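Local coordinates for protein packaging enzyme P4 (Pseudomonas phage phi13, PDB 4BLP) that probably hydrolyses nucleoside triphosphates as a RecA-like hexameric motor that drives RNA into the viral capsid, at residues S83-A88 / E104-V109; S96-A101 / A200-T205. One frame throughout, in Å; residues are numbered along the deposited sequence.

Contact 1. Residues S83-A88 / E104-V109; sequences STLAAA and ELIRAV
The helical connection between strands 73-78 and 110-111 of the N-terminal antiparallel sheet is closed where Leu-85 of helix 79-91 reaches across to Leu-105, Ile-106 and Val-109. Leu-85 carries its side of the contact alone, and its forked end gives each methyl a different task. CD1 has the most partners: it lies 3.6 Å from Val-109 CG2 and passes over the backbone of Ile-106, with CG1 of that residue a looser neighbour at 4.4 Å. The same methyl also comes within 3.6 Å of Leu-105 O, a carbonyl already taken up by Ala-108 N, so an apolar group can rest against it without costing it a partner. CD2 meets the Leu-105 side chain, 3.7 Å from its CD1.

With CG of Leu-85 anti to its carbonyl carbon (chi1 -69°) and the chain extended beyond it, the fork is carried straight out from the helix. Leucine suits the place because its two methyls can rest side by side against the turn, CD1 on the backbone and CD2 on the Leu-105 side chain. Val-109 meets it obliquely with CG2, and its branching at CB fits a residue about to enter strand 110-111; its backbone is hydrogen-bonded to Asp-78 at the end of the neighbouring strand.

On the far side of the turn, Arg-107 and Glu-104 form a salt bridge. Arg-107 NH2 gives the straighter bond, 3.1 Å to Glu-104 OE2, and the weak one from NE to OE1 makes the pair bidentate. Backbone bonds spanning three residues keep the turn compact, as in Val-109 N to Ile-106 O. Leu-202 and Trp-98 also touch Leu-85, which leaves it buried. Such packing belongs to a helical insertion joining adjacent antiparallel strands, 73-78 and 110-111, whose helices fold back on each other.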
loop_
_atom_site.group_PDB
_atom_site.type_symbol
_atom_site.label_atom_id
_atom_site.label_comp_id
_atom_site.label_asym_id
_atom_site.label_seq_id
_atom_site.Cartn_x
_atom_site.Cartn_y
_atom_site.Cartn_z
ATOM N N SER D 83 8.689 39.603 3.481
ATOM C CA SER D 83 8.935 41.002 3.119
ATOM C C SER D 83 10.003 41.611 4.014
ATOM O O SER D 83 10.880 42.318 3.496
ATOM C CB SER D 83 7.631 41.813 3.161
ATOM O OG SER D 83 7.154 41.829 4.491
ATOM N N THR D 84 9.984 41.315 5.328
ATOM C CA THR D 84 10.968 41.868 6.272
ATOM C C THR D 84 12.397 41.399 5.912
ATOM O O THR D 84 13.334 42.209 5.850
ATOM C CB THR D 84 10.623 41.425 7.734
ATOM O OG1 THR D 84 9.406 42.052 8.086
ATOM C CG2 THR D 84 11.711 41.887 8.762
ATOM N N LEU D 85 12.566 40.094 5.755
ATOM C CA LEU D 85 13.888 39.540 5.467
ATOM C C LEU D 85 14.341 39.889 4.050
ATOM O O LEU D 85 15.519 40.137 3.841
ATOM C CB LEU D 85 13.889 38.014 5.706
ATOM C CG LEU D 85 13.756 37.590 7.201
ATOM C CD1 LEU D 85 13.753 36.049 7.317
ATOM C CD2 LEU D 85 14.974 38.040 7.972
ATOM N N ALA D 86 13.411 39.960 3.075
ATOM C CA ALA D 86 13.852 40.363 1.728
ATOM C C ALA D 86 14.380 41.809 1.745
ATOM O O ALA D 86 15.326 42.120 1.031
ATOM C CB ALA D 86 12.714 40.243 0.742
ATOM N N ALA D 87 13.742 42.704 2.534
ATOM C CA ALA D 87 14.203 44.110 2.611
ATOM C C ALA D 87 15.615 44.149 3.226
ATOM O O ALA D 87 16.486 44.927 2.786
ATOM C CB ALA D 87 13.229 44.936 3.450
ATOM N N ALA D 88 15.838 43.297 4.254
ATOM C CA ALA D 88 17.157 43.174 4.883
ATOM C C ALA D 88 18.186 42.652 3.839
ATOM O O ALA D 88 19.287 43.170 3.773
ATOM C CB ALA D 88 17.078 42.236 6.091
ATOM N N GLU D 104 18.726 30.821 10.672
ATOM C CA GLU D 104 17.641 30.510 11.627
ATOM C C GLU D 104 16.378 31.281 11.335
ATOM O O GLU D 104 15.316 30.656 11.305
ATOM C CB GLU D 104 18.053 30.770 13.095
ATOM C CG GLU D 104 19.056 29.763 13.604
ATOM C CD GLU D 104 18.589 28.320 13.602
ATOM O OE1 GLU D 104 17.420 28.050 13.965
ATOM O OE2 GLU D 104 19.382 27.464 13.160
ATOM N N LEU D 105 16.441 32.636 11.099
ATOM C CA LEU D 105 15.245 33.408 10.776
ATOM C C LEU D 105 14.611 32.952 9.499
ATOM O O LEU D 105 13.397 33.042 9.334
ATOM C CB LEU D 105 15.570 34.933 10.605
ATOM C CG LEU D 105 16.014 35.744 11.777
ATOM C CD1 LEU D 105 16.227 37.182 11.343
ATOM C CD2 LEU D 105 15.019 35.677 12.939
ATOM N N ILE D 106 15.446 32.511 8.528
ATOM C CA ILE D 106 14.896 32.119 7.219
ATOM C C ILE D 106 13.918 30.922 7.353
ATOM O O ILE D 106 13.026 30.775 6.513
ATOM C CB ILE D 106 16.079 31.843 6.259
ATOM C CG1 ILE D 106 16.726 33.219 5.870
ATOM C CG2 ILE D 106 15.661 31.054 4.989
ATOM C CD1 ILE D 106 18.201 33.086 5.266
ATOM N N ARG D 107 14.010 30.142 8.430
ATOM C CA ARG D 107 13.034 29.040 8.655
ATOM C C ARG D 107 11.599 29.586 8.784
ATOM O O ARG D 107 10.650 28.854 8.549
ATOM C CB ARG D 107 13.399 28.291 9.944
ATOM C CG ARG D 107 14.793 27.629 9.916
ATOM C CD ARG D 107 15.112 27.105 11.321
ATOM N NE ARG D 107 16.509 26.710 11.469
ATOM C CZ ARG D 107 16.987 25.515 11.144
ATOM N NH1 ARG D 107 16.182 24.578 10.656
ATOM N NH2 ARG D 107 18.274 25.244 11.306
ATOM N N ALA D 108 11.461 30.877 9.202
ATOM C CA ALA D 108 10.149 31.515 9.359
ATOM C C ALA D 108 9.452 31.835 8.028
ATOM O O ALA D 108 8.231 32.088 8.006
ATOM C CB ALA D 108 10.315 32.810 10.149
ATOM N N VAL D 109 10.223 31.909 6.930
ATOM C CA VAL D 109 9.689 32.341 5.635
ATOM C C VAL D 109 8.846 31.225 4.996
ATOM O O VAL D 109 7.780 31.505 4.489
ATOM C CB VAL D 109 10.822 32.806 4.673
ATOM C CG1 VAL D 109 10.245 33.200 3.289
ATOM C CG2 VAL D 109 11.611 33.972 5.278
#

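Contact 2. Residues S96-A101 / A200-T205; sequences STWFVA and ALLLAT
Phe-99 and Trp-98 of helix 95-101 meet Leu-202 and Leu-203 of helix 193-205, a helix in the crossover between parallel strands of the RecA-like P-loop NTPase core. From Phe-99 CB, which stands well clear of the second helix, the side chain bends round (chi1 -81°) and brings its ring into the gap. CG comes first, lying at the edge of the Trp-98 indole and in its plane; Trp-98 CE3 in turn sits 3.8 Å above the centre of the phenyl ring. The indole edge thus stands over one phenyl face, the two planes nearly perpendicular, which would limit how the phenyl can turn. Farther out, CE1 is a loose neighbour of Leu-202 CD1, whereas CE2 presses on Leu-203 CD2 at 3.6 Å. At the tip, CZ meets Leu-203 CG, also at 3.6 Å.

A long flat side chain suits this place because the axes of 96-101 and 200-205 come no closer than 12.7 Å, too far for small residues to bridge. Trp-98 adds a second reach: its CH2 lies 4.1 Å from Leu-202 CD1, which sits near the indole plane. Leu-203 also touches Val-170 and Ile-172 on strand 170-173, an inner strand of the core sheet, and so links Phe-99 to it. Near the end of helix 193-205, Leu-201 O accepts Thr-205 N and, from the opposite face of its carbonyl plane, Thr-205 OG1 at 2.7 Å.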
loop_
_atom_site.group_PDB
_atom_site.type_symbol
_atom_site.label_atom_id
_atom_site.label_comp_id
_atom_site.label_asym_id
_atom_site.label_seq_id
_atom_site.Cartn_x
_atom_site.Cartn_y
_atom_site.Cartn_z
ATOM N N SER D 96 26.006 36.798 0.232
ATOM C CA SER D 96 26.415 35.400 0.558
ATOM C C SER D 96 26.439 35.140 2.098
ATOM O O SER D 96 25.906 34.153 2.586
ATOM C CB SER D 96 27.801 35.088 -0.019
ATOM O OG SER D 96 28.045 35.676 -1.289
ATOM N N THR D 97 27.037 36.083 2.827
ATOM C CA THR D 97 27.133 36.039 4.297
ATOM C C THR D 97 25.731 36.219 4.851
ATOM O O THR D 97 25.385 35.572 5.830
ATOM C CB THR D 97 28.107 37.104 4.828
ATOM O OG1 THR D 97 29.409 36.840 4.299
ATOM C CG2 THR D 97 28.186 37.147 6.379
ATOM N N TRP D 98 24.895 37.056 4.159
ATOM C CA TRP D 98 23.515 37.269 4.642
ATOM C C TRP D 98 22.763 35.937 4.796
ATOM O O TRP D 98 22.135 35.702 5.843
ATOM C CB TRP D 98 22.730 38.266 3.742
ATOM C CG TRP D 98 21.411 38.657 4.342
ATOM C CD1 TRP D 98 21.167 39.698 5.194
ATOM C CD2 TRP D 98 20.177 37.930 4.225
ATOM N NE1 TRP D 98 19.826 39.707 5.556
ATOM C CE2 TRP D 98 19.202 38.626 4.975
ATOM C CE3 TRP D 98 19.777 36.813 3.472
ATOM C CZ2 TRP D 98 17.869 38.194 5.057
ATOM C CZ3 TRP D 98 18.448 36.402 3.527
ATOM C CH2 TRP D 98 17.518 37.077 4.335
ATOM N N PHE D 99 22.814 35.060 3.769
ATOM C CA PHE D 99 22.098 33.809 3.863
ATOM C C PHE D 99 22.628 32.911 4.999
ATOM O O PHE D 99 21.840 32.324 5.730
ATOM C CB PHE D 99 22.167 33.059 2.522
ATOM C CG PHE D 99 21.127 33.631 1.592
ATOM C CD1 PHE D 99 19.785 33.283 1.731
ATOM C CD2 PHE D 99 21.475 34.587 0.640
ATOM C CE1 PHE D 99 18.808 33.854 0.910
ATOM C CE2 PHE D 99 20.495 35.157 -0.188
ATOM C CZ PHE D 99 19.163 34.794 -0.024
ATOM N N VAL D 100 23.941 32.816 5.147
ATOM C CA VAL D 100 24.500 31.959 6.212
ATOM C C VAL D 100 24.147 32.542 7.611
ATOM O O VAL D 100 23.609 31.837 8.468
ATOM C CB VAL D 100 26.030 31.834 6.024
ATOM C CG1 VAL D 100 26.649 31.040 7.170
ATOM C CG2 VAL D 100 26.379 31.200 4.679
ATOM N N ALA D 101 24.362 33.851 7.793
ATOM C CA ALA D 101 24.122 34.522 9.085
ATOM C C ALA D 101 22.653 34.475 9.547
ATOM O O ALA D 101 22.393 34.449 10.762
ATOM C CB ALA D 101 24.575 35.983 9.017
ATOM N N ALA D 200 14.751 30.955 -2.529
ATOM C CA ALA D 200 14.271 31.391 -3.857
ATOM C C ALA D 200 13.354 32.600 -3.751
ATOM O O ALA D 200 13.532 33.582 -4.499
ATOM C CB ALA D 200 13.539 30.235 -4.556
ATOM N N LEU D 201 12.350 32.532 -2.862
ATOM C CA LEU D 201 11.398 33.654 -2.705
ATOM C C LEU D 201 12.105 34.908 -2.199
ATOM O O LEU D 201 11.776 36.011 -2.637
ATOM C CB LEU D 201 10.259 33.270 -1.748
ATOM C CG LEU D 201 9.353 32.140 -2.315
ATOM C CD1 LEU D 201 8.290 31.742 -1.273
ATOM C CD2 LEU D 201 8.661 32.639 -3.642
ATOM N N LEU D 202 13.063 34.754 -1.268
ATOM C CA LEU D 202 13.806 35.927 -0.764
ATOM C C LEU D 202 14.614 36.601 -1.875
ATOM O O LEU D 202 14.544 37.833 -2.041
ATOM C CB LEU D 202 14.722 35.513 0.403
ATOM C CG LEU D 202 13.986 35.304 1.733
ATOM C CD1 LEU D 202 14.865 34.414 2.701
ATOM C CD2 LEU D 202 13.687 36.643 2.378
ATOM N N LEU D 203 15.360 35.820 -2.641
ATOM C CA LEU D 203 16.161 36.345 -3.744
ATOM C C LEU D 203 15.282 36.992 -4.818
ATOM O O LEU D 203 15.579 38.083 -5.254
ATOM C CB LEU D 203 16.981 35.217 -4.367
ATOM C CG LEU D 203 18.184 34.778 -3.522
ATOM C CD1 LEU D 203 18.654 33.441 -3.988
ATOM C CD2 LEU D 203 19.343 35.852 -3.556
ATOM N N ALA D 204 14.182 36.341 -5.214
ATOM C CA ALA D 204 13.300 36.910 -6.246
ATOM C C ALA D 204 12.636 38.201 -5.745
ATOM O O ALA D 204 12.532 39.189 -6.495
ATOM C CB ALA D 204 12.253 35.872 -6.651
ATOM N N THR D 205 12.223 38.225 -4.464
ATOM C CA THR D 205 11.597 39.423 -3.871
ATOM C C THR D 205 12.623 40.568 -3.849
ATOM O O THR D 205 12.240 41.752 -4.033
ATOM C CB THR D 205 11.033 39.091 -2.472
ATOM O OG1 THR D 205 10.009 38.088 -2.639
ATOM C CG2 THR D 205 10.394 40.308 -1.764
#

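In the fold
From the N terminus the chain leaves strand 73-78, runs through helix 79-91 and helix 95-101, and reaches 104-109, where contact 1 closes a short, largely helical loop before strand 110-111. Contact 2 closes a far longer one, from 96-101 to 200-205, taking in the probable P-loop at Gly-153 to Ser-160. Because 96-101 lies inside the first loop and 200-205 beyond it, the two contacts cross instead of nesting. Their centres are about 8 Å apart, and they touch directly: Leu-85 CB packs on Leu-202 CD2. Together they join the helices inserted in the N-terminal sheet to the NTPase core through helix 193-205.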